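Local coordinates for glutathione s-transferase protein (PDB 3TOU) that probably transfers glutathione to electrophilic substrates, as glutathione S-transferases do, and binds glutathione beside the start of an N-terminal helix, at residues A10-E23 against L155-Y168. Residues are numbered along the deposited sequence; the frame is centred on the assembly and turned at random.
With GSH (glutathione), chain C; ACT (acetate ion), chain D.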
ATOM      1  N   ALA A  10      -3.106  -4.475 -17.479  1.00 14.26           N
ATOM      2  CA  ALA A  10      -4.046  -5.056 -16.510  1.00 14.73           C
ATOM      3  C   ALA A  10      -3.929  -4.444 -15.115  1.00 14.61           C
ATOM      4  O   ALA A  10      -4.934  -4.311 -14.422  1.00 15.02           O
ATOM      5  CB  ALA A  10      -3.886  -6.586 -16.423  1.00 14.87           C
ATOM      6  N   SER A  11      -2.705  -4.077 -14.721  1.00 14.05           N
ATOM      7  CA  SER A  11      -2.412  -3.683 -13.337  1.00 11.73           C
ATOM      8  C   SER A  11      -3.221  -2.447 -12.924  1.00 11.29           C
ATOM      9  O   SER A  11      -3.089  -1.385 -13.533  1.00 11.61           O
ATOM     10  CB  SER A  11      -0.917  -3.391 -13.181  1.00 12.55           C
ATOM     11  OG  SER A  11      -0.648  -2.754 -11.936  1.00 15.32           O
ATOM     12  N   PRO A  12      -4.082  -2.595 -11.904  1.00 13.11           N
ATOM     13  CA  PRO A  12      -4.894  -1.455 -11.497  1.00 11.93           C
ATOM     14  C   PRO A  12      -4.109  -0.435 -10.680  1.00 10.49           C
ATOM     15  O   PRO A  12      -4.447   0.750 -10.706  1.00 10.13           O
ATOM     16  CB  PRO A  12      -6.020  -2.104 -10.677  1.00 11.36           C
ATOM     17  CG  PRO A  12      -5.376  -3.352 -10.079  1.00 11.07           C
ATOM     18  CD  PRO A  12      -4.392  -3.823 -11.140  1.00 14.23           C
ATOM     19  N   TYR A  13      -3.046  -0.869  -9.987  1.00 12.27           N
ATOM     20  CA  TYR A  13      -2.169   0.091  -9.303  1.00 11.24           C
ATOM     21  C   TYR A  13      -1.418   0.940 -10.326  1.00 10.55           C
ATOM     22  O   TYR A  13      -1.231   2.146 -10.126  1.00 10.48           O
ATOM     23  CB  TYR A  13      -1.156  -0.611  -8.401  1.00 10.15           C
ATOM     24  CG  TYR A  13      -1.749  -1.635  -7.467  1.00  9.80           C
ATOM     25  CD1 TYR A  13      -2.337  -1.254  -6.251  1.00 12.17           C
ATOM     26  CD2 TYR A  13      -1.688  -2.991  -7.785  1.00 12.77           C
ATOM     27  CE1 TYR A  13      -2.863  -2.235  -5.388  1.00 12.48           C
ATOM     28  CE2 TYR A  13      -2.208  -3.959  -6.940  1.00 13.46           C
ATOM     29  CZ  TYR A  13      -2.788  -3.576  -5.749  1.00 14.45           C
ATOM     30  OH  TYR A  13      -3.284  -4.574  -4.924  1.00 17.88           O
ATOM     31  N   THR A  14      -1.012   0.304 -11.424  1.00 10.64           N
ATOM     32  CA  THR A  14      -0.383   1.017 -12.535  1.00 10.58           C
ATOM     33  C   THR A  14      -1.382   1.972 -13.170  1.00  8.44           C
ATOM     34  O   THR A  14      -1.036   3.113 -13.461  1.00 10.37           O
ATOM     35  CB  THR A  14       0.177   0.042 -13.597  1.00 11.62           C
ATOM     36  OG1 THR A  14       1.194  -0.774 -12.989  1.00 10.58           O
ATOM     37  CG2 THR A  14       0.808   0.805 -14.795  1.00 11.14           C
ATOM     38  N   ARG A  15      -2.614   1.510 -13.357  1.00 10.34           N
ATOM     39  CA  ARG A  15      -3.639   2.375 -13.932  1.00  9.07           C
ATOM     40  C   ARG A  15      -3.824   3.628 -13.102  1.00 10.85           C
ATOM     41  O   ARG A  15      -3.902   4.727 -13.660  1.00 10.69           O
ATOM     42  CB  ARG A  15      -4.977   1.672 -14.102  1.00 12.61           C
ATOM     43  CG  ARG A  15      -5.900   2.520 -14.970  1.00 14.51           C
ATOM     44  CD  ARG A  15      -7.313   2.013 -14.978  1.00 13.48           C
ATOM     45  NE  ARG A  15      -8.066   2.718 -16.012  1.00 14.07           N
ATOM     46  CZ  ARG A  15      -9.297   2.380 -16.375  1.00 16.72           C
ATOM     47  NH1 ARG A  15      -9.893   1.375 -15.763  1.00 13.66           N
ATOM     48  NH2 ARG A  15      -9.924   3.038 -17.342  1.00 14.25           N
ATOM     49  N   LYS A  16      -3.865   3.483 -11.773  1.00  9.84           N
ATOM     50  CA  LYS A  16      -4.005   4.668 -10.908  1.00 10.46           C
ATOM     51  C   LYS A  16      -2.943   5.721 -11.224  1.00 11.90           C
ATOM     52  O   LYS A  16      -3.249   6.904 -11.397  1.00  9.72           O
ATOM     53  CB  LYS A  16      -3.951   4.267  -9.428  1.00  9.07           C
ATOM     54  CG  LYS A  16      -4.131   5.440  -8.453  1.00 12.07           C
ATOM     55  CD  LYS A  16      -4.133   4.937  -6.997  1.00 16.95           C
ATOM     56  CE  LYS A  16      -2.816   4.267  -6.633  1.00 12.11           C
ATOM     57  NZ  LYS A  16      -2.630   3.977  -5.161  1.00 13.14           N
ATOM     58  N   VAL A  17      -1.696   5.270 -11.348  1.00 10.65           N
ATOM     59  CA  VAL A  17      -0.597   6.166 -11.672  1.00  8.04           C
ATOM     60  C   VAL A  17      -0.772   6.781 -13.072  1.00  9.75           C
ATOM     61  O   VAL A  17      -0.565   7.985 -13.247  1.00 10.75           O
ATOM     62  CB  VAL A  17       0.756   5.411 -11.571  1.00 10.59           C
ATOM     63  CG1 VAL A  17       1.886   6.263 -12.151  1.00 12.83           C
ATOM     64  CG2 VAL A  17       1.032   5.020 -10.113  1.00 10.72           C
ATOM     65  N   ARG A  18      -1.178   5.965 -14.044  1.00 10.45           N
ATOM     66  CA  ARG A  18      -1.335   6.441 -15.423  1.00 11.49           C
ATOM     67  C   ARG A  18      -2.429   7.493 -15.511  1.00 12.37           C
ATOM     68  O   ARG A  18      -2.286   8.468 -16.246  1.00 12.25           O
ATOM     69  CB  ARG A  18      -1.630   5.283 -16.379  1.00 11.13           C
ATOM     70  CG  ARG A  18      -0.427   4.345 -16.547  1.00 11.76           C
ATOM     71  CD  ARG A  18      -0.789   3.102 -17.331  1.00 17.73           C
ATOM     72  NE  ARG A  18      -1.164   3.399 -18.709  1.00 19.82           N
ATOM     73  CZ  ARG A  18      -2.067   2.703 -19.398  1.00 17.98           C
ATOM     74  NH1 ARG A  18      -2.700   1.688 -18.839  1.00 16.81           N
ATOM     75  NH2 ARG A  18      -2.337   3.023 -20.657  1.00 25.60           N
ATOM     76  N   VAL A  19      -3.512   7.284 -14.759  1.00 12.08           N
ATOM     77  CA  VAL A  19      -4.598   8.269 -14.704  1.00  9.58           C
ATOM     78  C   VAL A  19      -4.109   9.580 -14.091  1.00 13.39           C
ATOM     79  O   VAL A  19      -4.401  10.653 -14.615  1.00 12.17           O
ATOM     80  CB  VAL A  19      -5.832   7.738 -13.955  1.00 11.27           C
ATOM     81  CG1 VAL A  19      -6.898   8.847 -13.771  1.00 10.52           C
ATOM     82  CG2 VAL A  19      -6.424   6.552 -14.739  1.00 12.05           C
ATOM     83  N   VAL A  20      -3.356   9.480 -12.999  1.00 11.87           N
ATOM     84  CA  VAL A  20      -2.782  10.654 -12.357  1.00  9.44           C
ATOM     85  C   VAL A  20      -1.877  11.408 -13.339  1.00 14.31           C
ATOM     86  O   VAL A  20      -2.002  12.631 -13.470  1.00 10.98           O
ATOM     87  CB  VAL A  20      -1.987  10.260 -11.086  1.00 10.88           C
ATOM     88  CG1 VAL A  20      -1.085  11.404 -10.607  1.00 12.60           C
ATOM     89  CG2 VAL A  20      -2.979   9.893  -9.979  1.00 11.42           C
ATOM     90  N   LEU A  21      -0.995  10.682 -14.024  1.00 12.94           N
ATOM     91  CA  LEU A  21      -0.072  11.299 -14.980  1.00 13.89           C
ATOM     92  C   LEU A  21      -0.830  12.018 -16.103  1.00 14.40           C
ATOM     93  O   LEU A  21      -0.434  13.101 -16.523  1.00 16.55           O
ATOM     94  CB  LEU A  21       0.919  10.265 -15.533  1.00 14.85           C
ATOM     95  CG  LEU A  21       1.953   9.727 -14.517  1.00 12.93           C
ATOM     96  CD1 LEU A  21       2.718   8.534 -15.078  1.00 14.42           C
ATOM     97  CD2 LEU A  21       2.923  10.802 -14.051  1.00 17.32           C
ATOM     98  N   ALA A  22      -1.933  11.425 -16.557  1.00 13.96           N
ATOM     99  CA  ALA A  22      -2.746  12.037 -17.623  1.00 12.99           C
ATOM    100  C   ALA A  22      -3.451  13.301 -17.115  1.00 14.86           C
ATOM    101  O   ALA A  22      -3.442  14.337 -17.790  1.00 13.98           O
ATOM    102  CB  ALA A  22      -3.755  11.026 -18.167  1.00 12.57           C
ATOM    103  N   GLU A  23      -4.050  13.217 -15.925  1.00 12.62           N
ATOM    104  CA  GLU A  23      -4.716  14.386 -15.310  1.00 13.44           C
ATOM    105  C   GLU A  23      -3.721  15.511 -15.052  1.00 16.03           C
ATOM    106  O   GLU A  23      -4.050  16.688 -15.224  1.00 15.82           O
ATOM    107  CB  GLU A  23      -5.441  14.022 -14.004  1.00 11.72           C
ATOM    108  CG  GLU A  23      -6.623  13.037 -14.178  1.00  9.94           C
ATOM    109  CD  GLU A  23      -7.870  13.666 -14.820  1.00 16.00           C
ATOM    110  OE1 GLU A  23      -8.067  14.886 -14.668  1.00 16.98           O
ATOM    111  OE2 GLU A  23      -8.648  12.939 -15.479  1.00 19.27           O
ATOM    112  N   LEU A 155     -12.467  16.556  -8.629  1.00 19.83           N
ATOM    113  CA  LEU A 155     -11.768  15.270  -8.744  1.00 16.92           C
ATOM    114  C   LEU A 155     -10.466  15.303  -7.939  1.00 17.88           C
ATOM    115  O   LEU A 155      -9.680  16.253  -8.031  1.00 18.40           O
ATOM    116  CB  LEU A 155     -11.483  14.943 -10.214  1.00 22.84           C
ATOM    117  CG  LEU A 155     -10.653  13.687 -10.494  1.00 19.28           C
ATOM    118  CD1 LEU A 155     -11.484  12.594 -11.116  1.00 24.24           C
ATOM    119  CD2 LEU A 155      -9.518  14.054 -11.432  1.00 28.57           C
ATOM    120  N   THR A 156     -10.262  14.277  -7.116  1.00 15.66           N
ATOM    121  CA  THR A 156      -8.984  14.106  -6.428  1.00 16.06           C
ATOM    122  C   THR A 156      -8.467  12.697  -6.679  1.00 12.73           C
ATOM    123  O   THR A 156      -9.099  11.894  -7.396  1.00 11.72           O
ATOM    124  CB  THR A 156      -9.124  14.282  -4.901  1.00 15.40           C
ATOM    125  OG1 THR A 156      -9.957  13.242  -4.380  1.00 15.10           O
ATOM    126  CG2 THR A 156      -9.698  15.674  -4.529  1.00 16.43           C
ATOM    127  N   LEU A 157      -7.326  12.392  -6.064  1.00 12.16           N
ATOM    128  CA  LEU A 157      -6.776  11.029  -6.085  1.00 13.54           C
ATOM    129  C   LEU A 157      -7.753  10.009  -5.501  1.00 13.87           C
ATOM    130  O   LEU A 157      -7.733   8.851  -5.905  1.00 13.07           O
ATOM    131  CB  LEU A 157      -5.448  10.980  -5.333  1.00 12.17           C
ATOM    132  CG  LEU A 157      -4.655   9.662  -5.298  1.00 10.12           C
ATOM    133  CD1 LEU A 157      -4.426   9.094  -6.697  1.00 14.99           C
ATOM    134  CD2 LEU A 157      -3.353   9.846  -4.541  1.00 16.26           C
ATOM    135  N   ALA A 158      -8.631  10.450  -4.594  1.00 12.36           N
ATOM    136  CA  ALA A 158      -9.665   9.566  -4.033  1.00 13.22           C
ATOM    137  C   ALA A 158     -10.574   9.020  -5.131  1.00 13.79           C
ATOM    138  O   ALA A 158     -10.808   7.814  -5.218  1.00 12.70           O
ATOM    139  CB  ALA A 158     -10.483  10.299  -2.969  1.00 14.23           C
ATOM    140  N   ASP A 159     -11.052   9.908  -5.992  1.00 10.74           N
ATOM    141  CA  ASP A 159     -11.917   9.510  -7.106  1.00 12.62           C
ATOM    142  C   ASP A 159     -11.199   8.623  -8.104  1.00 13.40           C
ATOM    143  O   ASP A 159     -11.778   7.637  -8.576  1.00 12.59           O
ATOM    144  CB  ASP A 159     -12.435  10.754  -7.815  1.00 12.49           C
ATOM    145  CG  ASP A 159     -13.147  11.680  -6.871  1.00 16.30           C
ATOM    146  OD1 ASP A 159     -14.225  11.297  -6.379  1.00 16.18           O
ATOM    147  OD2 ASP A 159     -12.610  12.771  -6.597  1.00 17.01           O
ATOM    148  N   ILE A 160      -9.950   8.979  -8.423  1.00  9.59           N
ATOM    149  CA  ILE A 160      -9.129   8.180  -9.350  1.00 11.44           C
ATOM    150  C   ILE A 160      -8.977   6.751  -8.832  1.00 12.62           C
ATOM    151  O   ILE A 160      -9.235   5.782  -9.560  1.00 11.59           O
ATOM    152  CB  ILE A 160      -7.745   8.829  -9.591  1.00 10.63           C
ATOM    153  CG1 ILE A 160      -7.911  10.153 -10.353  1.00 10.71           C
ATOM    154  CG2 ILE A 160      -6.775   7.856 -10.318  1.00 11.68           C
ATOM    155  CD1 ILE A 160      -6.644  10.993 -10.433  1.00 12.63           C
ATOM    156  N   ALA A 161      -8.590   6.639  -7.566  1.00 10.55           N
ATOM    157  CA  ALA A 161      -8.394   5.337  -6.923  1.00  9.71           C
ATOM    158  C   ALA A 161      -9.671   4.503  -6.904  1.00 10.16           C
ATOM    159  O   ALA A 161      -9.642   3.324  -7.267  1.00 10.73           O
ATOM    160  CB  ALA A 161      -7.829   5.513  -5.530  1.00 11.06           C
ATOM    161  N   VAL A 162     -10.787   5.113  -6.500  1.00  9.99           N
ATOM    162  CA  VAL A 162     -12.068   4.397  -6.467  1.00 10.18           C
ATOM    163  C   VAL A 162     -12.458   3.943  -7.889  1.00 11.68           C
ATOM    164  O   VAL A 162     -12.864   2.795  -8.106  1.00 10.55           O
ATOM    165  CB  VAL A 162     -13.188   5.262  -5.820  1.00 10.22           C
ATOM    166  CG1 VAL A 162     -14.577   4.631  -6.039  1.00 10.35           C
ATOM    167  CG2 VAL A 162     -12.938   5.445  -4.326  1.00 12.82           C
ATOM    168  N   GLY A 163     -12.318   4.846  -8.851  1.00 10.59           N
ATOM    169  CA  GLY A 163     -12.588   4.536 -10.260  1.00 11.56           C
ATOM    170  C   GLY A 163     -11.812   3.334 -10.780  1.00 14.22           C
ATOM    171  O   GLY A 163     -12.376   2.441 -11.425  1.00 12.36           O
ATOM    172  N   CYS A 164     -10.519   3.300 -10.480  1.00 11.82           N
ATOM    173  CA  CYS A 164      -9.665   2.188 -10.898  1.00 13.45           C
ATOM    174  C   CYS A 164     -10.091   0.866 -10.244  1.00 10.90           C
ATOM    175  O   CYS A 164     -10.072  -0.189 -10.893  1.00 12.21           O
ATOM    176  CB  CYS A 164      -8.209   2.487 -10.573  1.00 11.09           C
ATOM    177  SG  CYS A 164      -7.513   3.791 -11.618  1.00 15.15           S
ATOM    178  N   ALA A 165     -10.468   0.929  -8.971  1.00 10.78           N
ATOM    179  CA  ALA A 165     -10.979  -0.255  -8.260  1.00 11.49           C
ATOM    180  C   ALA A 165     -12.279  -0.813  -8.855  1.00 12.53           C
ATOM    181  O   ALA A 165     -12.385  -2.020  -9.076  1.00 12.26           O
ATOM    182  CB  ALA A 165     -11.154   0.024  -6.770  1.00 10.13           C
ATOM    183  N   LEU A 166     -13.262   0.054  -9.107  1.00 12.27           N
ATOM    184  CA  LEU A 166     -14.524  -0.400  -9.704  1.00 12.08           C
ATOM    185  C   LEU A 166     -14.289  -0.974 -11.098  1.00 14.12           C
ATOM    186  O   LEU A 166     -14.823  -2.036 -11.430  1.00 12.65           O
ATOM    187  CB  LEU A 166     -15.557   0.737  -9.766  1.00 11.98           C
ATOM    188  CG  LEU A 166     -15.929   1.351  -8.411  1.00 12.86           C
ATOM    189  CD1 LEU A 166     -16.880   2.519  -8.586  1.00 13.46           C
ATOM    190  CD2 LEU A 166     -16.533   0.326  -7.485  1.00 13.32           C
ATOM    191  N   ALA A 167     -13.461  -0.291 -11.892  1.00 12.28           N
ATOM    192  CA  ALA A 167     -13.098  -0.770 -13.237  1.00 13.47           C
ATOM    193  C   ALA A 167     -12.391  -2.116 -13.187  1.00 15.87           C
ATOM    194  O   ALA A 167     -12.586  -2.960 -14.059  1.00 13.40           O
ATOM    195  CB  ALA A 167     -12.202   0.226 -13.935  1.00 13.14           C
ATOM    196  N   TYR A 168     -11.558  -2.308 -12.169  1.00 13.50           N
ATOM    197  CA  TYR A 168     -10.851  -3.566 -12.017  1.00 12.90           C
ATOM    198  C   TYR A 168     -11.803  -4.724 -11.700  1.00 13.05           C
ATOM    199  O   TYR A 168     -11.616  -5.839 -12.200  1.00 15.35           O
ATOM    200  CB  TYR A 168      -9.719  -3.456 -10.993  1.00 14.70           C
ATOM    201  CG  TYR A 168      -8.850  -4.691 -10.963  1.00 13.73           C
ATOM    202  CD1 TYR A 168      -7.999  -4.987 -12.027  1.00 11.12           C
ATOM    203  CD2 TYR A 168      -8.915  -5.584  -9.894  1.00 13.56           C
ATOM    204  CE1 TYR A 168      -7.218  -6.144 -12.016  1.00 11.61           C
ATOM    205  CE2 TYR A 168      -8.139  -6.728  -9.869  1.00 15.69           C
ATOM    206  CZ  TYR A 168      -7.296  -7.004 -10.929  1.00 15.73           C
ATOM    207  OH  TYR A 168      -6.528  -8.160 -10.882  1.00 16.71           O
TER
HETATM  208  N1  GSH C 227       1.619  -1.769  -3.042  1.00 18.92           N
HETATM  209  CA1 GSH C 227       1.764  -1.837  -4.502  1.00 20.57           C
HETATM  210  C1  GSH C 227       1.283  -0.570  -5.169  1.00 16.70           C
HETATM  211  O11 GSH C 227       1.843  -0.179  -6.224  1.00 16.44           O
HETATM  212  O12 GSH C 227       0.364   0.115  -4.675  1.00 18.44           O
HETATM  213  CB1 GSH C 227       1.060  -3.064  -5.086  1.00 21.17           C
HETATM  214  CG1 GSH C 227       1.614  -3.376  -6.486  1.00 19.80           C
HETATM  215  CD1 GSH C 227       1.275  -4.772  -6.967  1.00 22.57           C
HETATM  216  OE1 GSH C 227       0.955  -5.789  -6.048  1.00 27.69           O
HETATM  217  N2  GSH C 227       1.320  -4.981  -8.285  1.00 23.66           N
HETATM  218  CA2 GSH C 227       1.204  -6.322  -8.851  1.00 27.19           C
HETATM  219  C2  GSH C 227       2.542  -6.979  -8.847  1.00 27.15           C
HETATM  220  O2  GSH C 227       3.511  -6.256  -9.520  1.00 19.49           O
HETATM  221  CB2 GSH C 227       0.777  -6.267 -10.320  1.00 29.60           C
HETATM  222  SG2 GSH C 227      -0.909  -5.631 -10.455  1.00 31.33           S
HETATM  223  N3  GSH C 227       2.753  -8.156  -8.252  1.00 20.55           N
HETATM  224  CA3 GSH C 227       3.942  -8.947  -8.546  1.00 20.41           C
HETATM  225  C3  GSH C 227       4.510  -9.654  -7.345  1.00 24.88           C
HETATM  226  O31 GSH C 227       5.470 -10.444  -7.453  1.00 27.69           O
HETATM  227  O32 GSH C 227       4.024  -9.472  -6.227  1.00 29.71           O
HETATM  228  C   ACT D 228      -4.099  -8.573 -13.097  1.00 24.58           C
HETATM  229  O   ACT D 228      -3.477  -9.205 -13.973  1.00 25.47           O
HETATM  230  OXT ACT D 228      -5.332  -8.758 -13.053  1.00 21.74           O
HETATM  231  CH3 ACT D 228      -3.404  -7.644 -12.156  1.00 25.49           C
HETATM  232  O   HOH W   1      -8.859  -0.511 -13.503  1.00 15.67           O
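Lys-16 packs its methylenes on Ala-161 and Leu-157, CD resting 4.0 Å from Ala-161 CB, while three groups grip its NZ: a bend at chi3 (61°) helps carry the buried ammonium to salt bridges with Glu-96 and Asp-100 and a hydrogen bond with Ser-65, which itself binds glutathione. The compact thiol of Cys-164 fits as a knob among Pro-12, Arg-15, Lys-16 and Val-19, its SG 3.7 Å from Lys-16 CA. With CG anti to the backbone N (chi1 -168°) and an extended chain, Arg-15 lays its methylenes beside Cys-164 SG and brings its guanidinium edge to Ala-167, whose small methyl admits it; NE and NH2 are hydrogen-bonded to Thr-201 OG1 and the carbonyl O of Phe-198. A water in the guanidinium plane accepts from Arg-15 NH1 at 3.1 Å and donates to Cys-164 O. Farther along, Ile-160 fills the hole between Val-19, Val-20, Lys-16 and Glu-23, meeting Val-19 tip to tip, CG2 to CG1 at 3.6 Å. At the other end Pro-12, rigid and suited to a helix's first turn, sets CG over the Tyr-168 ring in a CH-pi contact, 3.8 Å from its centroid; neighbouring Ser-11 OG lies 3.2 Å from glutathione SG2. Helix 157-168, begun by a capping box of Thr-156 and Asp-159, runs roughly antiparallel to helix 12-23, their N-to-C directions 139° apart and axes 9.3 Å apart at closest approach. Small residues and interlocking knobs thus join the thioredoxin-like N-terminal domain to the all-helical C-terminal domain, the interdomain packing of the glutathione S-transferase fold.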